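Local coordinates for cytolethal distending toxin subunit A (Haemophilus ducreyi, PDB 1SR4), which probably forms, with CdtC, the heterodimer required to deliver the genotoxic subunit CdtB, whose action arrests host cells in G2/M and fragments their chromatin, at residues 96-101 against 197-202; 111-116 against 131-136. All blocks are in the same frame, centred on the assembly; numbering follows the deposited sequence.

Interaction 1 fixes the turn before strand 99-103 to the loop that follows strand 189-196; interaction 2 lies within the chain span that interaction 1 closes and ties strand 110-114 to the loop after strand 127-131. Their centres are about 15 Å apart. Strands 99-103 and 110-114 follow one another in the chain and pair antiparallel, so the two contacts meet directly: Lys-100 N lies 2.8 Å from Val-113 O, Ile-96 O lies 2.8 Å from Asn-114 ND2, and Met-101 CG packs 3.2 Å from Phe-112 CE1. Interaction 1 is buried and adjoins CdtC and CdtB; interaction 2 is at the surface, beside CdtB.

Interaction 1. Residues 96-101 against 197-202; sequences IRNWKM and PPVLEA
The carboxamide of Asn-98 grips the backbone of Val-199 through both its polar atoms. Asn-98 OD1 accepts from Val-199 N at 2.8 Å, the donor lying in the carbonyl plane on a lone pair. In return Asn-98 ND2 gives a nearly straight bond, 174° at the hydrogen, to Val-199 O, 3.2 Å away. That oxygen lies in the amide plane of Asn-98, but ND2 stands well above the plane of the Val-199 carbonyl. Together the two bonds fix the rotation of the side-chain amide, which takes N-H and C=O of one loop residue much as a backbone partner would; Gln-115 OE1 takes a further bond from ND2. A water extends the polar contact, donating to Val-199 O at 2.8 Å and accepting from Arg-97 NH2 at 3.0 Å.

Beyond these bonds, aliphatic carbons pack on the polar ends of Arg-97 and Asn-98. Val-199 CG2 covers the outer part of one guanidinium face, 3.5 Å from the plane of Arg-97. Arg-97 bends at chi3 (-61°) and is held by Gly-94 O at NE and by Asn-87 and Ser-90 at NH1. Pro-198 CB rests 3.4 Å from Asn-98 OD1, while Leu-200 CD2 reaches Asn-98 ND2 at 3.4 Å.

Arg-97, closing the 3-10 segment, and Asn-98, just before strand 99-103, thus meet the loop leaving strand 189-196 in the CdtA/C domain, a beta-trefoil in this family. Strand 69-73 packs against Arg-97 and Val-199, strand 110-114 pairs alongside strand 99-103, and the loop passes on to Ala-202, which joins a CdtC strand in an antiparallel ladder.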
loop_
_atom_site.group_PDB
_atom_site.type_symbol
_atom_site.label_atom_id
_atom_site.label_comp_id
_atom_site.label_asym_id
_atom_site.label_seq_id
_atom_site.Cartn_x
_atom_site.Cartn_y
_atom_site.Cartn_z
ATOM N N ILE A 96 23.783 4.566 0.195
ATOM C CA ILE A 96 23.817 4.614 -1.267
ATOM C C ILE A 96 22.933 3.463 -1.788
ATOM O O ILE A 96 22.687 3.336 -2.998
ATOM C CB ILE A 96 25.241 4.421 -1.837
ATOM C CG1 ILE A 96 25.754 3.010 -1.522
ATOM C CG2 ILE A 96 26.175 5.492 -1.278
ATOM C CD1 ILE A 96 27.097 2.670 -2.196
ATOM N N ARG A 97 22.456 2.636 -0.853
ATOM C CA ARG A 97 21.593 1.488 -1.177
ATOM C C ARG A 97 20.096 1.816 -1.145
ATOM O O ARG A 97 19.271 1.007 -1.577
ATOM C CB ARG A 97 21.876 0.353 -0.198
ATOM C CG ARG A 97 23.288 -0.220 -0.318
ATOM C CD ARG A 97 23.558 -1.212 0.808
ATOM N NE ARG A 97 23.464 -0.555 2.109
ATOM C CZ ARG A 97 23.405 -1.211 3.263
ATOM N NH1 ARG A 97 23.443 -2.544 3.282
ATOM N NH2 ARG A 97 23.272 -0.537 4.398
ATOM N N ASN A 98 19.756 3.002 -0.642
ATOM C CA ASN A 98 18.369 3.443 -0.520
ATOM C C ASN A 98 17.988 4.472 -1.564
ATOM O O ASN A 98 18.791 5.317 -1.930
ATOM C CB ASN A 98 18.105 4.040 0.880
ATOM C CG ASN A 98 18.359 3.047 1.986
ATOM O OD1 ASN A 98 17.939 1.894 1.899
ATOM N ND2 ASN A 98 19.049 3.484 3.038
ATOM N N TRP A 99 16.734 4.409 -2.002
ATOM C CA TRP A 99 16.235 5.311 -3.017
ATOM C C TRP A 99 14.891 5.893 -2.629
ATOM O O TRP A 99 14.128 5.284 -1.870
ATOM C CB TRP A 99 16.050 4.565 -4.343
ATOM C CG TRP A 99 17.262 3.806 -4.801
ATOM C CD1 TRP A 99 17.622 2.536 -4.445
ATOM C CD2 TRP A 99 18.269 4.276 -5.701
ATOM N NE1 TRP A 99 18.799 2.185 -5.075
ATOM C CE2 TRP A 99 19.213 3.234 -5.855
ATOM C CE3 TRP A 99 18.462 5.481 -6.397
ATOM C CZ2 TRP A 99 20.338 3.353 -6.681
ATOM C CZ3 TRP A 99 19.586 5.602 -7.224
ATOM C CH2 TRP A 99 20.507 4.539 -7.356
ATOM N N LYS A 100 14.615 7.071 -3.173
ATOM C CA LYS A 100 13.348 7.743 -2.986
ATOM C C LYS A 100 12.645 7.586 -4.342
ATOM O O LYS A 100 13.156 8.004 -5.385
ATOM C CB LYS A 100 13.550 9.226 -2.666
ATOM C CG LYS A 100 12.249 10.042 -2.694
ATOM C CD LYS A 100 12.495 11.545 -2.464
ATOM C CE LYS A 100 12.953 11.819 -1.042
ATOM N NZ LYS A 100 13.230 13.276 -0.765
ATOM N N MET A 101 11.483 6.959 -4.319
ATOM C CA MET A 101 10.696 6.733 -5.520
ATOM C C MET A 101 9.691 7.886 -5.704
ATOM O O MET A 101 8.846 8.113 -4.840
ATOM C CB MET A 101 9.952 5.417 -5.352
ATOM C CG MET A 101 9.627 4.717 -6.612
ATOM S SD MET A 101 8.798 3.132 -6.295
ATOM C CE MET A 101 7.681 3.300 -7.531
ATOM N N PRO A 197 11.352 -2.114 2.448
ATOM C CA PRO A 197 11.768 -1.050 3.371
ATOM C C PRO A 197 13.232 -0.723 3.103
ATOM O O PRO A 197 13.995 -1.574 2.647
ATOM C CB PRO A 197 11.592 -1.685 4.762
ATOM C CG PRO A 197 10.557 -2.786 4.534
ATOM C CD PRO A 197 10.990 -3.335 3.188
ATOM N N PRO A 198 13.640 0.517 3.386
ATOM C CA PRO A 198 15.024 0.942 3.173
ATOM C C PRO A 198 15.909 0.262 4.204
ATOM O O PRO A 198 15.400 -0.231 5.219
ATOM C CB PRO A 198 14.954 2.449 3.407
ATOM C CG PRO A 198 13.944 2.547 4.552
ATOM C CD PRO A 198 12.854 1.559 4.082
ATOM N N VAL A 199 17.216 0.204 3.960
ATOM C CA VAL A 199 18.089 -0.361 4.975
ATOM C C VAL A 199 18.502 0.824 5.846
ATOM O O VAL A 199 19.461 1.541 5.554
ATOM C CB VAL A 199 19.319 -1.099 4.394
ATOM C CG1 VAL A 199 18.928 -2.549 4.074
ATOM C CG2 VAL A 199 19.826 -0.418 3.148
ATOM N N LEU A 200 17.725 1.026 6.910
ATOM C CA LEU A 200 17.925 2.123 7.860
ATOM C C LEU A 200 17.461 1.672 9.241
ATOM O O LEU A 200 16.732 0.687 9.351
ATOM C CB LEU A 200 17.076 3.337 7.448
ATOM C CG LEU A 200 17.349 4.079 6.127
ATOM C CD1 LEU A 200 16.252 5.099 5.859
ATOM C CD2 LEU A 200 18.701 4.775 6.209
ATOM N N GLU A 201 17.892 2.383 10.289
ATOM C CA GLU A 201 17.428 2.084 11.645
ATOM C C GLU A 201 15.957 2.497 11.594
ATOM O O GLU A 201 15.624 3.556 11.047
ATOM C CB GLU A 201 18.144 2.939 12.687
ATOM C CG GLU A 201 19.596 2.551 12.919
ATOM C CD GLU A 201 19.755 1.584 14.079
ATOM O OE1 GLU A 201 19.253 1.884 15.190
ATOM O OE2 GLU A 201 20.384 0.528 13.887
ATOM N N ALA A 202 15.091 1.658 12.153
ATOM C CA ALA A 202 13.647 1.898 12.138
ATOM C C ALA A 202 13.152 2.276 13.521
ATOM O O ALA A 202 13.639 1.754 14.517
ATOM C CB ALA A 202 12.926 0.630 11.664
HETATM O O HOH W 1 22.181 2.125 5.106
#

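Interaction 2. Residues 111-116 against 131-136; sequences RFVNQS and DICSLD
Arg-111 lays one face of its guanidinium against the end of Leu-135, whose CD2 sits over the outer part of the group, 3.6 Å from its plane. The two side chains cross at about a right angle, so the leucine meets the flat group with a methyl while its CG stays 3.8 Å from Arg-111 NH1. CG of the arginine is wedged between N and C of its own backbone (chi1 74°), and from there the chain runs extended to NE, carrying the charged group across from strand 110-114 to the loop. Cys-133 CB approaches NH1 obliquely at 3.9 Å, and Ser-134 N comes up to the guanidinium edge-on. On the loop side these are packing contacts; the charge is met by Glu-102 on the adjacent strand 99-103, which forms a salt bridge with NH2.

Farther along the strand Val-113 turns CG1, anti to its backbone N (chi1 -169°), to Cys-133 SG, a loose apolar contact at 4.2 Å. Cys-133 is bonded to Cys-120, and this disulfide links the start of strand 120-124 to the loop just beyond its hairpin partner, strand 127-131. Both segments belong to the ricin-B-type lectin region, a beta-trefoil in this toxin family, and strand 110-114 borders the hairpin through the backbone pairing of Phe-112 with Val-121.

Within the loop, Ser-134 OG accepts from Asp-136 N at 3.3 Å in an ST turn, which bends the chain around Leu-135. From the neighbouring subunit, Arg-261 of the CdtB chain packs on both Arg-111 and Leu-135.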
loop_
_atom_site.group_PDB
_atom_site.type_symbol
_atom_site.label_atom_id
_atom_site.label_comp_id
_atom_site.label_asym_id
_atom_site.label_seq_id
_atom_site.Cartn_x
_atom_site.Cartn_y
_atom_site.Cartn_z
ATOM N N ARG A 111 10.707 7.609 -11.037
ATOM C CA ARG A 111 12.139 7.801 -11.098
ATOM C C ARG A 111 12.643 7.507 -9.691
ATOM O O ARG A 111 11.875 7.586 -8.718
ATOM C CB ARG A 111 12.481 9.214 -11.508
ATOM C CG ARG A 111 12.255 10.233 -10.440
ATOM C CD ARG A 111 13.014 11.468 -10.813
ATOM N NE ARG A 111 12.886 12.532 -9.831
ATOM C CZ ARG A 111 13.368 13.753 -10.018
ATOM N NH1 ARG A 111 14.006 14.037 -11.146
ATOM N NH2 ARG A 111 13.193 14.685 -9.090
ATOM N N PHE A 112 13.922 7.158 -9.585
ATOM C CA PHE A 112 14.536 6.802 -8.309
ATOM C C PHE A 112 15.730 7.688 -7.975
ATOM O O PHE A 112 16.720 7.712 -8.705
ATOM C CB PHE A 112 14.972 5.338 -8.355
ATOM C CG PHE A 112 13.831 4.376 -8.567
ATOM C CD1 PHE A 112 13.165 3.818 -7.481
ATOM C CD2 PHE A 112 13.401 4.064 -9.858
ATOM C CE1 PHE A 112 12.086 2.964 -7.677
ATOM C CE2 PHE A 112 12.318 3.206 -10.068
ATOM C CZ PHE A 112 11.659 2.655 -8.975
ATOM N N VAL A 113 15.630 8.392 -6.855
ATOM C CA VAL A 113 16.673 9.308 -6.398
ATOM C C VAL A 113 17.469 8.691 -5.243
ATOM O O VAL A 113 16.901 8.301 -4.225
ATOM C CB VAL A 113 16.029 10.624 -5.939
ATOM C CG1 VAL A 113 17.114 11.706 -5.705
ATOM C CG2 VAL A 113 15.015 11.082 -7.002
ATOM N N ASN A 114 18.784 8.616 -5.389
ATOM C CA ASN A 114 19.614 8.020 -4.341
ATOM C C ASN A 114 19.575 8.823 -3.048
ATOM O O ASN A 114 19.714 10.045 -3.071
ATOM C CB ASN A 114 21.057 7.887 -4.823
ATOM C CG ASN A 114 21.866 6.939 -3.958
ATOM O OD1 ASN A 114 22.601 7.360 -3.059
ATOM N ND2 ASN A 114 21.716 5.645 -4.214
ATOM N N GLN A 115 19.399 8.136 -1.920
ATOM C CA GLN A 115 19.327 8.820 -0.635
ATOM C C GLN A 115 20.595 9.566 -0.294
ATOM O O GLN A 115 20.545 10.688 0.185
ATOM C CB GLN A 115 19.047 7.841 0.517
ATOM C CG GLN A 115 19.086 8.528 1.872
ATOM C CD GLN A 115 18.703 7.621 3.020
ATOM O OE1 GLN A 115 18.954 6.407 2.982
ATOM N NE2 GLN A 115 18.111 8.202 4.061
ATOM N N SER A 116 21.727 8.916 -0.517
ATOM C CA SER A 116 23.017 9.492 -0.181
ATOM C C SER A 116 23.581 10.458 -1.199
ATOM O O SER A 116 24.028 11.544 -0.842
ATOM C CB SER A 116 24.041 8.372 0.042
ATOM O OG SER A 116 25.333 8.909 0.270
ATOM N N ASP A 131 23.037 9.034 -12.451
ATOM C CA ASP A 131 23.556 10.302 -12.966
ATOM C C ASP A 131 22.676 11.444 -12.487
ATOM O O ASP A 131 21.622 11.223 -11.861
ATOM C CB ASP A 131 23.598 10.293 -14.503
ATOM C CG ASP A 131 24.587 11.322 -15.085
ATOM O OD1 ASP A 131 25.311 11.994 -14.323
ATOM O OD2 ASP A 131 24.650 11.441 -16.321
ATOM N N ILE A 132 23.112 12.663 -12.783
ATOM C CA ILE A 132 22.381 13.851 -12.387
ATOM C C ILE A 132 20.922 13.735 -12.805
ATOM O O ILE A 132 20.608 13.383 -13.936
ATOM C CB ILE A 132 23.036 15.109 -13.008
ATOM C CG1 ILE A 132 24.453 15.259 -12.436
ATOM C CG2 ILE A 132 22.225 16.364 -12.678
ATOM C CD1 ILE A 132 25.439 15.894 -13.386
ATOM N N CYS A 133 20.035 14.028 -11.868
ATOM C CA CYS A 133 18.606 13.946 -12.115
ATOM C C CYS A 133 18.071 15.035 -13.032
ATOM O O CYS A 133 18.476 16.196 -12.948
ATOM C CB CYS A 133 17.850 14.016 -10.789
ATOM S SG CYS A 133 18.176 12.648 -9.625
ATOM N N SER A 134 17.158 14.650 -13.909
ATOM C CA SER A 134 16.529 15.603 -14.793
ATOM C C SER A 134 15.192 15.044 -15.200
ATOM O O SER A 134 15.131 13.988 -15.814
ATOM C CB SER A 134 17.362 15.855 -16.037
ATOM O OG SER A 134 16.625 16.701 -16.902
ATOM N N LEU A 135 14.120 15.754 -14.858
ATOM C CA LEU A 135 12.786 15.300 -15.199
ATOM C C LEU A 135 12.591 15.212 -16.704
ATOM O O LEU A 135 11.620 14.631 -17.168
ATOM C CB LEU A 135 11.734 16.232 -14.580
ATOM C CG LEU A 135 11.533 16.144 -13.061
ATOM C CD1 LEU A 135 10.722 17.340 -12.568
ATOM C CD2 LEU A 135 10.829 14.844 -12.722
ATOM N N ASP A 136 13.520 15.784 -17.468
ATOM C CA ASP A 136 13.414 15.750 -18.920
ATOM C C ASP A 136 14.148 14.584 -19.567
ATOM O O ASP A 136 14.185 14.470 -20.790
ATOM C CB ASP A 136 13.915 17.063 -19.515
ATOM C CG ASP A 136 13.092 18.245 -19.054
ATOM O OD1 ASP A 136 11.848 18.138 -19.083
ATOM O OD2 ASP A 136 13.679 19.273 -18.663
#